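Cobalt/magnesium transport protein CorA (Methanocaldococcus jannaschii, PDB 4EGW) mediates magnesium influx across the cell membrane as a homopentameric channel that opens when cytoplasmic magnesium is low and closes when it is high. Local coordinates at residues 51-56 with 120-125. Residues are numbered along the deposited sequence; the frame is centred on the assembly and turned at random.
Sequences IWIDCY and NNLLLT
The indole of Trp52 turns an edge toward Thr125, whose CB lies in the ring plane, while Leu123 O sits beside CD1 at the rim; the ring of His138 meets the indole at a steep angle. Trp52 NE1 donates to Thr125 OG1 (3.0 Å), which lies 20° out of the ring plane. The ring gets there with CG anti to the backbone N (chi1 180°), running alongside Leu123, whose CD1 is 3.9 Å from Trp52 CD1. Thr125 OG1 in turn appears to donate to Asp54 OD1, though the pair is modelled doubtfully short, while Asp54 OD2 bonds His127. Replacing Trp52 with a phenylalanine would probably leave Thr125 OG1 without its N-H donor and thin the packing against Thr125 CG2. On the other face of the sheet, Ile53 leans on two leucine methyls, its CG1 3.7 Å from Leu122 CD1 and its CG2 equally near Leu124 CD1. Parallel-ladder bonds join the backbones, from Ile51 N to Asn121 O (3.2 Å) through to Cys55 N and Thr125 O (2.8 Å). These parallel neighbours lie between strands 28-33 and 110-119 in the mixed sheet of CorA's cytoplasmic alpha/beta domain; helices 132-143 and 156-186 cover the Trp52 face, and helix 60-70 packs on Cys55, Leu122 and Leu124.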
loop_
_atom_site.group_PDB
_atom_site.type_symbol
_atom_site.label_atom_id
_atom_site.label_comp_id
_atom_site.label_asym_id
_atom_site.label_seq_id
_atom_site.Cartn_x
_atom_site.Cartn_y
_atom_site.Cartn_z
ATOM N N ILE A 51 -16.783 9.608 -18.150
ATOM C CA ILE A 51 -15.698 10.560 -18.350
ATOM C C ILE A 51 -15.185 10.955 -16.979
ATOM O O ILE A 51 -15.966 11.219 -16.065
ATOM C CB ILE A 51 -16.149 11.838 -19.088
ATOM C CG1 ILE A 51 -16.826 11.498 -20.416
ATOM C CG2 ILE A 51 -14.972 12.784 -19.312
ATOM C CD1 ILE A 51 -18.324 11.299 -20.298
ATOM N N TRP A 52 -13.868 10.985 -16.830
ATOM C CA TRP A 52 -13.279 11.423 -15.577
ATOM C C TRP A 52 -12.585 12.757 -15.783
ATOM O O TRP A 52 -11.562 12.835 -16.466
ATOM C CB TRP A 52 -12.286 10.390 -15.040
ATOM C CG TRP A 52 -11.649 10.817 -13.752
ATOM C CD1 TRP A 52 -12.080 11.805 -12.920
ATOM C CD2 TRP A 52 -10.462 10.278 -13.156
ATOM N NE1 TRP A 52 -11.240 11.912 -11.840
ATOM C CE2 TRP A 52 -10.239 10.984 -11.959
ATOM C CE3 TRP A 52 -9.570 9.263 -13.514
ATOM C CZ2 TRP A 52 -9.161 10.711 -11.116
ATOM C CZ3 TRP A 52 -8.496 8.995 -12.675
ATOM C CH2 TRP A 52 -8.302 9.718 -11.489
ATOM N N ILE A 53 -13.151 13.805 -15.196
ATOM C CA ILE A 53 -12.505 15.107 -15.197
ATOM C C ILE A 53 -11.903 15.368 -13.826
ATOM O O ILE A 53 -12.604 15.379 -12.814
ATOM C CB ILE A 53 -13.486 16.242 -15.550
ATOM C CG1 ILE A 53 -14.182 15.944 -16.872
ATOM C CG2 ILE A 53 -12.762 17.588 -15.620
ATOM C CD1 ILE A 53 -15.036 17.080 -17.355
ATOM N N ASP A 54 -10.590 15.543 -13.789
ATOM C CA ASP A 54 -9.930 15.949 -12.562
ATOM C C ASP A 54 -9.512 17.392 -12.710
ATOM O O ASP A 54 -8.794 17.758 -13.643
ATOM C CB ASP A 54 -8.712 15.080 -12.271
ATOM C CG ASP A 54 -7.983 15.515 -11.020
ATOM O OD1 ASP A 54 -8.528 15.291 -9.923
ATOM O OD2 ASP A 54 -6.869 16.072 -11.133
ATOM N N CYS A 55 -9.985 18.219 -11.796
ATOM C CA CYS A 55 -9.659 19.626 -11.851
ATOM C C CYS A 55 -8.806 20.022 -10.657
ATOM O O CYS A 55 -9.291 20.106 -9.521
ATOM C CB CYS A 55 -10.933 20.456 -11.885
ATOM S SG CYS A 55 -10.599 22.201 -11.957
ATOM N N TYR A 56 -7.536 20.300 -10.924
ATOM C CA TYR A 56 -6.614 20.623 -9.854
ATOM C C TYR A 56 -6.382 22.127 -9.772
ATOM O O TYR A 56 -5.740 22.705 -10.648
ATOM C CB TYR A 56 -5.280 19.901 -10.083
ATOM C CG TYR A 56 -4.186 20.328 -9.123
ATOM C CD1 TYR A 56 -4.500 20.828 -7.865
ATOM C CD2 TYR A 56 -2.844 20.245 -9.479
ATOM C CE1 TYR A 56 -3.518 21.229 -6.989
ATOM C CE2 TYR A 56 -1.848 20.641 -8.599
ATOM C CZ TYR A 56 -2.195 21.136 -7.353
ATOM O OH TYR A 56 -1.224 21.546 -6.459
ATOM N N ASN A 120 -24.570 11.966 -13.910
ATOM C CA ASN A 120 -24.807 10.951 -14.923
ATOM C C ASN A 120 -23.571 10.092 -15.042
ATOM O O ASN A 120 -23.173 9.418 -14.089
ATOM C CB ASN A 120 -25.118 11.597 -16.258
ATOM C CG ASN A 120 -25.979 12.819 -16.107
ATOM O OD1 ASN A 120 -25.555 13.930 -16.429
ATOM N ND2 ASN A 120 -27.194 12.631 -15.593
ATOM N N ASN A 121 -22.964 10.120 -16.218
ATOM C CA ASN A 121 -21.770 9.329 -16.456
ATOM C C ASN A 121 -20.465 10.070 -16.144
ATOM O O ASN A 121 -19.379 9.522 -16.363
ATOM C CB ASN A 121 -21.761 8.770 -17.883
ATOM C CG ASN A 121 -21.694 9.861 -18.945
ATOM O OD1 ASN A 121 -22.016 11.024 -18.682
ATOM N ND2 ASN A 121 -21.274 9.487 -20.155
ATOM N N LEU A 122 -20.565 11.301 -15.631
ATOM C CA LEU A 122 -19.366 12.084 -15.334
ATOM C C LEU A 122 -18.903 12.068 -13.878
ATOM O O LEU A 122 -19.571 12.614 -13.001
ATOM C CB LEU A 122 -19.556 13.534 -15.759
ATOM C CG LEU A 122 -18.538 14.479 -15.109
ATOM C CD1 LEU A 122 -17.118 14.093 -15.481
ATOM C CD2 LEU A 122 -18.815 15.920 -15.507
ATOM N N LEU A 123 -17.739 11.469 -13.638
ATOM C CA LEU A 123 -17.078 11.546 -12.338
ATOM C C LEU A 123 -16.067 12.684 -12.408
ATOM O O LEU A 123 -15.051 12.575 -13.095
ATOM C CB LEU A 123 -16.349 10.230 -12.049
ATOM C CG LEU A 123 -15.732 9.888 -10.683
ATOM C CD1 LEU A 123 -14.695 10.904 -10.210
ATOM C CD2 LEU A 123 -16.789 9.686 -9.623
ATOM N N LEU A 124 -16.338 13.768 -11.687
ATOM C CA LEU A 124 -15.411 14.879 -11.597
ATOM C C LEU A 124 -14.758 14.871 -10.226
ATOM O O LEU A 124 -15.449 14.857 -9.209
ATOM C CB LEU A 124 -16.131 16.214 -11.818
ATOM C CG LEU A 124 -15.374 17.480 -11.368
ATOM C CD1 LEU A 124 -14.081 17.679 -12.128
ATOM C CD2 LEU A 124 -16.227 18.757 -11.461
ATOM N N THR A 125 -13.429 14.859 -10.212
ATOM C CA THR A 125 -12.659 14.982 -8.981
ATOM C C THR A 125 -12.059 16.358 -8.951
ATOM O O THR A 125 -11.247 16.705 -9.803
ATOM C CB THR A 125 -11.474 14.021 -8.938
ATOM O OG1 THR A 125 -10.637 14.251 -10.083
ATOM C CG2 THR A 125 -11.946 12.579 -8.933
#